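PDB 2V0X: lamina-associated polypeptide 2 isoforms alpha/zeta from Mus musculus, which forms a dimer through a C-terminal coiled-coil domain and, as a component of the nuclear lamina, probably associates with lamin A and chromatin. Local coordinates for residues B[44-49]-B[180-185]. The protein carries 2 engineered substitutions. Numbering follows the deposited sequence.
Sequences EEEWQQ and SACAMG
Trp47 meets helix 152-196 edge-on, its indole directed at the backbone of Ala181 rather than laid flat across the helix. With CG beside the backbone N and anti to the carbonyl carbon (chi1 -72°), the ring reaches across to place Trp47 NE1 2.9 Å from Ala181 O. The N-H points at this oxygen at 153°, and the oxygen lies almost in the indole plane, whereas NE1 itself sits above the carbonyl plane. Ala181 O is already the acceptor for Gly185 N in the i to i+4 pattern of the helix, so two donors grip it, and the indole N-H has a partner within a buried contact.

The benzo side of the same ring runs obliquely past the selenomethionine Met184, whose chain bends at chi3 and brings Met184 CE to the ring edge, 3.7 Å from Trp47 CZ2. Met184 CB lies 3.9 Å from Trp47 CZ2, so both ends of that side chain touch the indole. Across the two segments the CA of Gly185 is the nearest to that of Trp47, 6.0 Å away, and the glycine puts no side chain between the backbones.

Glu46 extends the contact with its aliphatic part: Glu46 CB lies 4.1 Å from Ala181 CB. A bend at chi2 (-60°) carries the carboxylate to Cys182, with Glu46 OE1 3.4 Å from Cys182 SG, while the same oxygen forms a salt bridge to Arg52.

Phe214 meets the indole ring at an inclination and is hydrogen-bonded to Trp47 through the backbone; Tyr114 of the second subunit packs on both Trp47 and Met184. An indole N-H given to a helix carbonyl that keeps its own i to i+4 bond thus seats helix 35-46 and the type I beta turn from Glu46 to Gln49 against the long helix 152-196 of the alpha-helical dimerization domain, beside its subunit interface.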
ATOM      1  N   GLU B  44      -6.801 -13.498   0.191  1.00 44.53           N
ATOM      2  CA  GLU B  44      -6.487 -14.924   0.094  1.00 47.31           C
ATOM      3  C   GLU B  44      -6.175 -15.390  -1.334  1.00 49.96           C
ATOM      4  O   GLU B  44      -5.319 -16.263  -1.530  1.00 52.79           O
ATOM      5  CB  GLU B  44      -7.617 -15.762   0.683  1.00 50.73           C
ATOM      6  CG  GLU B  44      -7.308 -17.253   0.766  1.00 65.66           C
ATOM      7  CD  GLU B  44      -8.506 -18.087   1.179  1.00 73.94           C
ATOM      8  OE1 GLU B  44      -9.491 -17.519   1.709  1.00 59.29           O
ATOM      9  OE2 GLU B  44      -8.464 -19.319   0.971  1.00 82.70           O
ATOM     10  N   GLU B  45      -6.854 -14.815  -2.325  1.00 49.71           N
ATOM     11  CA  GLU B  45      -6.618 -15.172  -3.723  1.00 49.99           C
ATOM     12  C   GLU B  45      -5.210 -14.792  -4.152  1.00 50.80           C
ATOM     13  O   GLU B  45      -4.545 -15.559  -4.853  1.00 54.37           O
ATOM     14  CB  GLU B  45      -7.615 -14.480  -4.653  1.00 52.59           C
ATOM     15  CG  GLU B  45      -9.037 -15.006  -4.554  1.00 87.14           C
ATOM     16  CD  GLU B  45     -10.015 -14.196  -5.389  1.00117.05           C
ATOM     17  OE1 GLU B  45      -9.846 -14.143  -6.628  1.00134.57           O
ATOM     18  OE2 GLU B  45     -10.953 -13.610  -4.805  1.00117.40           O
ATOM     19  N   GLU B  46      -4.760 -13.608  -3.740  1.00 46.92           N
ATOM     20  CA  GLU B  46      -3.420 -13.133  -4.086  1.00 43.29           C
ATOM     21  C   GLU B  46      -2.351 -13.935  -3.373  1.00 38.93           C
ATOM     22  O   GLU B  46      -1.274 -14.156  -3.907  1.00 39.23           O
ATOM     23  CB  GLU B  46      -3.239 -11.658  -3.708  1.00 43.61           C
ATOM     24  CG  GLU B  46      -4.186 -10.704  -4.411  1.00 53.49           C
ATOM     25  CD  GLU B  46      -4.053 -10.740  -5.920  1.00 60.50           C
ATOM     26  OE1 GLU B  46      -2.909 -10.753  -6.431  1.00 70.68           O
ATOM     27  OE2 GLU B  46      -5.103 -10.742  -6.591  1.00 66.76           O
ATOM     28  N   TRP B  47      -2.661 -14.381  -2.165  1.00 33.94           N
ATOM     29  CA  TRP B  47      -1.708 -15.131  -1.361  1.00 30.86           C
ATOM     30  C   TRP B  47      -1.510 -16.588  -1.763  1.00 34.34           C
ATOM     31  O   TRP B  47      -0.635 -17.262  -1.221  1.00 37.03           O
ATOM     32  CB  TRP B  47      -2.077 -15.022   0.110  1.00 28.04           C
ATOM     33  CG  TRP B  47      -1.794 -13.676   0.675  1.00 27.44           C
ATOM     34  CD1 TRP B  47      -1.239 -12.597   0.015  1.00 27.52           C
ATOM     35  CD2 TRP B  47      -2.014 -13.249   2.025  1.00 27.08           C
ATOM     36  NE1 TRP B  47      -1.105 -11.535   0.879  1.00 27.64           N
ATOM     37  CE2 TRP B  47      -1.571 -11.904   2.117  1.00 27.74           C
ATOM     38  CE3 TRP B  47      -2.535 -13.873   3.171  1.00 25.96           C
ATOM     39  CZ2 TRP B  47      -1.640 -11.173   3.312  1.00 28.31           C
ATOM     40  CZ3 TRP B  47      -2.595 -13.144   4.362  1.00 25.91           C
ATOM     41  CH2 TRP B  47      -2.152 -11.809   4.423  1.00 26.58           C
ATOM     42  N   GLN B  48      -2.303 -17.066  -2.717  1.00 37.26           N
ATOM     43  CA  GLN B  48      -2.187 -18.447  -3.166  1.00 41.35           C
ATOM     44  C   GLN B  48      -0.928 -18.621  -4.007  1.00 42.25           C
ATOM     45  O   GLN B  48      -0.394 -19.719  -4.127  1.00 43.17           O
ATOM     46  CB  GLN B  48      -3.426 -18.873  -3.966  1.00 54.01           C
ATOM     47  CG  GLN B  48      -4.726 -18.884  -3.166  1.00 61.51           C
ATOM     48  CD  GLN B  48      -4.667 -19.794  -1.948  1.00 68.10           C
ATOM     49  OE1 GLN B  48      -4.405 -20.990  -2.065  1.00 68.45           O
ATOM     50  NE2 GLN B  48      -4.918 -19.229  -0.772  1.00 70.67           N
ATOM     51  N   GLN B  49      -0.424 -17.513  -4.535  1.00 41.97           N
ATOM     52  CA  GLN B  49       0.776 -17.528  -5.364  1.00 41.49           C
ATOM     53  C   GLN B  49       1.480 -16.201  -5.062  1.00 39.44           C
ATOM     54  O   GLN B  49       1.235 -15.216  -5.739  1.00 40.56           O
ATOM     55  CB  GLN B  49       0.348 -17.608  -6.835  1.00 48.20           C
ATOM     56  CG  GLN B  49       1.197 -18.511  -7.718  1.00 64.14           C
ATOM     57  CD  GLN B  49       2.488 -17.863  -8.153  1.00 87.68           C
ATOM     58  OE1 GLN B  49       2.548 -17.220  -9.198  1.00 89.08           O
ATOM     59  NE2 GLN B  49       3.537 -18.040  -7.360  1.00106.97           N
ATOM     60  N   SER B 180      -2.143  -3.973  -1.691  1.00 27.92           N
ATOM     61  CA  SER B 180      -1.584  -4.180  -0.353  1.00 27.19           C
ATOM     62  C   SER B 180      -1.302  -5.666  -0.104  1.00 26.92           C
ATOM     63  O   SER B 180      -0.288  -6.014   0.490  1.00 30.25           O
ATOM     64  CB  SER B 180      -2.545  -3.662   0.732  1.00 30.55           C
ATOM     65  OG  SER B 180      -2.664  -2.247   0.691  1.00 38.90           O
ATOM     66  N   ALA B 181      -2.203  -6.527  -0.567  1.00 23.97           N
ATOM     67  CA  ALA B 181      -2.050  -7.964  -0.393  1.00 22.75           C
ATOM     68  C   ALA B 181      -0.827  -8.454  -1.162  1.00 24.65           C
ATOM     69  O   ALA B 181      -0.066  -9.275  -0.652  1.00 26.98           O
ATOM     70  CB  ALA B 181      -3.312  -8.715  -0.844  1.00 22.14           C
ATOM     71  N   CYS B 182      -0.596  -7.884  -2.340  1.00 29.27           N
ATOM     72  CA  CYS B 182       0.546  -8.249  -3.177  1.00 31.49           C
ATOM     73  C   CYS B 182       1.839  -7.851  -2.479  1.00 30.47           C
ATOM     74  O   CYS B 182       2.804  -8.620  -2.456  1.00 31.92           O
ATOM     75  CB  CYS B 182       0.457  -7.556  -4.545  1.00 33.26           C
ATOM     76  SG  CYS B 182      -0.795  -8.248  -5.688  1.00 34.90           S
ATOM     77  N   ALA B 183       1.851  -6.644  -1.911  1.00 28.18           N
ATOM     78  CA  ALA B 183       3.019  -6.133  -1.203  1.00 26.94           C
ATOM     79  C   ALA B 183       3.351  -7.051  -0.029  1.00 29.33           C
ATOM     80  O   ALA B 183       4.506  -7.387   0.197  1.00 32.92           O
ATOM     81  CB  ALA B 183       2.762  -4.717  -0.703  1.00 25.98           C
HETATM   82  N   MSE B 184       2.326  -7.408   0.731  1.00 29.97           N
HETATM   83  CA  MSE B 184       2.465  -8.301   1.871  1.00 30.61           C
HETATM   84  C   MSE B 184       2.974  -9.670   1.400  1.00 29.20           C
HETATM   85  O   MSE B 184       3.805 -10.282   2.059  1.00 30.62           O
HETATM   86  CB  MSE B 184       1.114  -8.437   2.586  1.00 33.63           C
HETATM   87  CG  MSE B 184       0.722  -7.189   3.395  1.00 38.07           C
HETATM   88 SE   MSE B 184      -1.203  -7.004   3.607  1.00 41.48          SE
HETATM   89  CE  MSE B 184      -1.446  -7.988   5.243  1.00 39.81           C
ATOM     90  N   GLY B 185       2.454 -10.153   0.276  1.00 28.39           N
ATOM     91  CA  GLY B 185       2.919 -11.416  -0.271  1.00 28.58           C
ATOM     92  C   GLY B 185       4.403 -11.333  -0.645  1.00 30.85           C
ATOM     93  O   GLY B 185       5.175 -12.219  -0.326  1.00 32.27           O
TER